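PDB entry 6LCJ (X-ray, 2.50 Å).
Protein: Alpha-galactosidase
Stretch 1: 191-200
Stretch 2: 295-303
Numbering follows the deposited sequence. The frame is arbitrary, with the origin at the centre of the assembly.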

# COMPACT_ATOMS: atom_id res chain seq x y z
N GLU E 191 33.89 -47.55 -16.30
CA GLU E 191 34.91 -47.01 -17.20
C GLU E 191 35.49 -45.69 -16.74
O GLU E 191 36.57 -45.33 -17.21
CB GLU E 191 34.33 -46.83 -18.61
CG GLU E 191 33.19 -47.80 -18.90
CD GLU E 191 32.72 -47.75 -20.33
OE1 GLU E 191 31.60 -47.25 -20.58
OE2 GLU E 191 33.46 -48.22 -21.21
N VAL E 192 34.83 -44.96 -15.84
CA VAL E 192 35.26 -43.65 -15.37
C VAL E 192 35.08 -43.60 -13.86
O VAL E 192 34.04 -44.03 -13.34
CB VAL E 192 34.46 -42.51 -16.03
CG1 VAL E 192 35.04 -41.14 -15.66
CG2 VAL E 192 34.39 -42.66 -17.54
N PHE E 193 36.08 -43.08 -13.16
CA PHE E 193 36.00 -42.79 -11.73
C PHE E 193 36.07 -41.27 -11.59
O PHE E 193 37.12 -40.67 -11.83
CB PHE E 193 37.13 -43.47 -10.97
CG PHE E 193 37.02 -43.35 -9.48
CD1 PHE E 193 37.48 -42.22 -8.83
CD2 PHE E 193 36.47 -44.38 -8.73
CE1 PHE E 193 37.39 -42.12 -7.44
CE2 PHE E 193 36.37 -44.28 -7.34
CZ PHE E 193 36.84 -43.14 -6.70
N GLN E 194 34.95 -40.64 -11.23
CA GLN E 194 34.81 -39.19 -11.34
C GLN E 194 34.74 -38.54 -9.96
O GLN E 194 33.84 -38.85 -9.18
CB GLN E 194 33.59 -38.81 -12.16
CG GLN E 194 33.51 -37.31 -12.48
CD GLN E 194 32.21 -36.71 -11.96
OE1 GLN E 194 31.12 -37.17 -12.33
NE2 GLN E 194 32.32 -35.70 -11.10
N ILE E 195 35.69 -37.65 -9.68
CA ILE E 195 35.73 -36.86 -8.45
C ILE E 195 34.86 -35.63 -8.63
O ILE E 195 35.05 -34.85 -9.57
CB ILE E 195 37.17 -36.46 -8.09
CG1 ILE E 195 38.00 -37.69 -7.81
CG2 ILE E 195 37.21 -35.56 -6.87
CD1 ILE E 195 39.36 -37.56 -8.34
N ASP E 196 33.91 -35.43 -7.72
CA ASP E 196 32.97 -34.34 -7.88
C ASP E 196 33.35 -33.17 -6.97
O ASP E 196 34.52 -32.98 -6.61
CB ASP E 196 31.55 -34.85 -7.60
CG ASP E 196 30.49 -34.08 -8.37
OD1 ASP E 196 29.89 -33.13 -7.78
OD2 ASP E 196 30.22 -34.43 -9.54
N ASP E 197 32.35 -32.36 -6.62
CA ASP E 197 32.55 -31.19 -5.77
C ASP E 197 33.16 -31.62 -4.44
O ASP E 197 32.76 -32.63 -3.86
CB ASP E 197 31.20 -30.50 -5.59
CG ASP E 197 31.27 -29.21 -4.80
OD1 ASP E 197 32.36 -28.65 -4.59
OD2 ASP E 197 30.18 -28.74 -4.40
N GLY E 198 34.17 -30.87 -3.99
CA GLY E 198 34.82 -31.14 -2.73
C GLY E 198 36.33 -31.25 -2.77
O GLY E 198 36.98 -31.30 -1.72
N TRP E 199 36.92 -31.32 -3.96
CA TRP E 199 38.37 -31.40 -4.07
C TRP E 199 39.06 -30.04 -4.10
O TRP E 199 40.25 -29.96 -3.79
CB TRP E 199 38.78 -32.18 -5.32
CG TRP E 199 38.40 -31.48 -6.59
CD1 TRP E 199 37.22 -31.60 -7.27
CD2 TRP E 199 39.20 -30.56 -7.34
NE1 TRP E 199 37.24 -30.81 -8.39
CE2 TRP E 199 38.44 -30.16 -8.47
CE3 TRP E 199 40.49 -30.03 -7.17
CZ2 TRP E 199 38.93 -29.26 -9.42
CZ3 TRP E 199 40.97 -29.15 -8.12
CH2 TRP E 199 40.19 -28.77 -9.23
N GLN E 200 38.34 -28.97 -4.44
CA GLN E 200 38.90 -27.66 -4.71
C GLN E 200 39.00 -26.80 -3.45
O GLN E 200 38.35 -27.05 -2.44
CB GLN E 200 38.07 -26.93 -5.78
CG GLN E 200 36.72 -26.41 -5.29
CD GLN E 200 35.65 -27.51 -5.11
OE1 GLN E 200 35.92 -28.70 -5.26
NE2 GLN E 200 34.44 -27.10 -4.79
N ALA E 295 46.02 -32.04 -18.51
CA ALA E 295 47.42 -32.28 -18.18
C ALA E 295 47.54 -33.09 -16.90
O ALA E 295 48.48 -33.87 -16.75
CB ALA E 295 48.16 -30.95 -18.04
N TRP E 296 46.59 -32.92 -15.99
CA TRP E 296 46.57 -33.68 -14.75
C TRP E 296 46.29 -35.16 -14.96
O TRP E 296 46.56 -35.95 -14.06
CB TRP E 296 45.52 -33.10 -13.81
CG TRP E 296 46.00 -31.94 -13.03
CD1 TRP E 296 47.29 -31.55 -12.87
CD2 TRP E 296 45.20 -31.03 -12.26
NE1 TRP E 296 47.34 -30.43 -12.06
CE2 TRP E 296 46.07 -30.10 -11.68
CE3 TRP E 296 43.82 -30.91 -12.03
CZ2 TRP E 296 45.62 -29.06 -10.86
CZ3 TRP E 296 43.37 -29.88 -11.22
CH2 TRP E 296 44.27 -28.96 -10.65
N GLY E 297 45.73 -35.54 -16.11
CA GLY E 297 45.34 -36.92 -16.34
C GLY E 297 43.85 -37.17 -16.48
O GLY E 297 43.46 -38.29 -16.85
N TYR E 298 43.00 -36.17 -16.22
CA TYR E 298 41.55 -36.34 -16.36
C TYR E 298 41.14 -36.09 -17.80
O TYR E 298 41.50 -35.06 -18.38
CB TYR E 298 40.81 -35.38 -15.43
CG TYR E 298 41.19 -35.56 -13.99
CD1 TYR E 298 42.34 -34.96 -13.47
CD2 TYR E 298 40.44 -36.37 -13.15
CE1 TYR E 298 42.70 -35.14 -12.16
CE2 TYR E 298 40.79 -36.54 -11.83
CZ TYR E 298 41.92 -35.94 -11.35
OH TYR E 298 42.27 -36.11 -10.04
N ASP E 299 40.36 -37.01 -18.38
CA ASP E 299 39.78 -36.80 -19.71
C ASP E 299 38.26 -36.96 -19.73
O ASP E 299 37.66 -37.10 -20.80
CB ASP E 299 40.43 -37.74 -20.73
CG ASP E 299 40.22 -39.20 -20.39
OD1 ASP E 299 39.93 -39.51 -19.21
OD2 ASP E 299 40.37 -40.05 -21.30
N TYR E 300 37.62 -36.96 -18.56
CA TYR E 300 36.18 -36.87 -18.42
C TYR E 300 35.91 -35.71 -17.47
O TYR E 300 36.40 -35.72 -16.34
CB TYR E 300 35.60 -38.20 -17.90
CG TYR E 300 34.09 -38.26 -17.70
CD1 TYR E 300 33.48 -37.57 -16.65
CD2 TYR E 300 33.28 -39.03 -18.53
CE1 TYR E 300 32.11 -37.63 -16.46
CE2 TYR E 300 31.91 -39.11 -18.34
CZ TYR E 300 31.33 -38.41 -17.30
OH TYR E 300 29.98 -38.47 -17.12
N LEU E 301 35.20 -34.69 -17.94
CA LEU E 301 35.02 -33.47 -17.16
C LEU E 301 33.53 -33.18 -16.99
O LEU E 301 32.77 -33.20 -17.96
CB LEU E 301 35.70 -32.28 -17.83
CG LEU E 301 37.21 -32.45 -18.04
CD1 LEU E 301 37.77 -31.22 -18.79
CD2 LEU E 301 37.89 -32.67 -16.70
N LYS E 302 33.13 -32.92 -15.75
CA LYS E 302 31.77 -32.52 -15.45
C LYS E 302 31.78 -31.02 -15.21
O LYS E 302 32.28 -30.53 -14.19
CB LYS E 302 31.22 -33.28 -14.24
CG LYS E 302 29.76 -32.98 -13.90
CD LYS E 302 29.27 -33.88 -12.77
CE LYS E 302 27.93 -33.43 -12.18
NZ LYS E 302 27.47 -34.31 -11.04
N LEU E 303 31.27 -30.28 -16.18
CA LEU E 303 31.25 -28.83 -16.14
C LEU E 303 29.86 -28.43 -15.66
O LEU E 303 28.86 -28.74 -16.32
CB LEU E 303 31.57 -28.25 -17.51
CG LEU E 303 32.89 -28.77 -18.09
CD1 LEU E 303 33.20 -28.15 -19.46
CD2 LEU E 303 34.03 -28.50 -17.09

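The strand that begins at Val192 and the one that runs on to Leu303 point roughly the same way, with an angle of 42° between their N-to-C directions. Their axes come no closer than 8.2 Å, and the nearest CA atoms, those of Val192 and Tyr300, are 7.5 Å apart. No backbone hydrogen bond crosses such a gap, so side chains do all the joining. Ahead of the second strand, Gly297 is the first residue to leave helical phi/psi, in a Schellman motif; the positive phi there would press a CB against the preceding carbonyl, which is reason enough for glycine.

Alternation sets the pattern in the second stretch: Tyr298, Tyr300 and Lys302 point toward the first stretch, while Leu301 points away. Tyr300, which has the largest covered area, offers a ring face to Val192, whose CG1 lies 4.1 Å from the ring centroid in a CH-pi contact. Gln194 bridges the apolar and charged parts, its CG 4.2 Å from CD1 of Tyr300 and its OE1 3.8 Å from CD of Lys302.

The charged pairing is a salt bridge. Lys302, extended with all four chi angles t, brings NZ to 3.1 Å from OD2 of Asp196. That carboxylate is held from its own stretch as well: NE2 of Gln194 donates to OD2 at 2.9 Å, and N of Asp197 donates to OD1 at 2.8 Å. A buried charge is thus both paired and fixed in orientation.

Ile195 points sideways, yet its CD1 reaches the edge of the Tyr298 ring, 3.9 Å from CE2. Two tryptophans add a last apolar contact, CH2 of Trp199 lying 3.9 Å from CZ3 of Trp296, with the ring planes nearly perpendicular at 87°. The rule is economical: apolar contacts are joined by one salt bridge, whose carboxylate is braced from its own stretch.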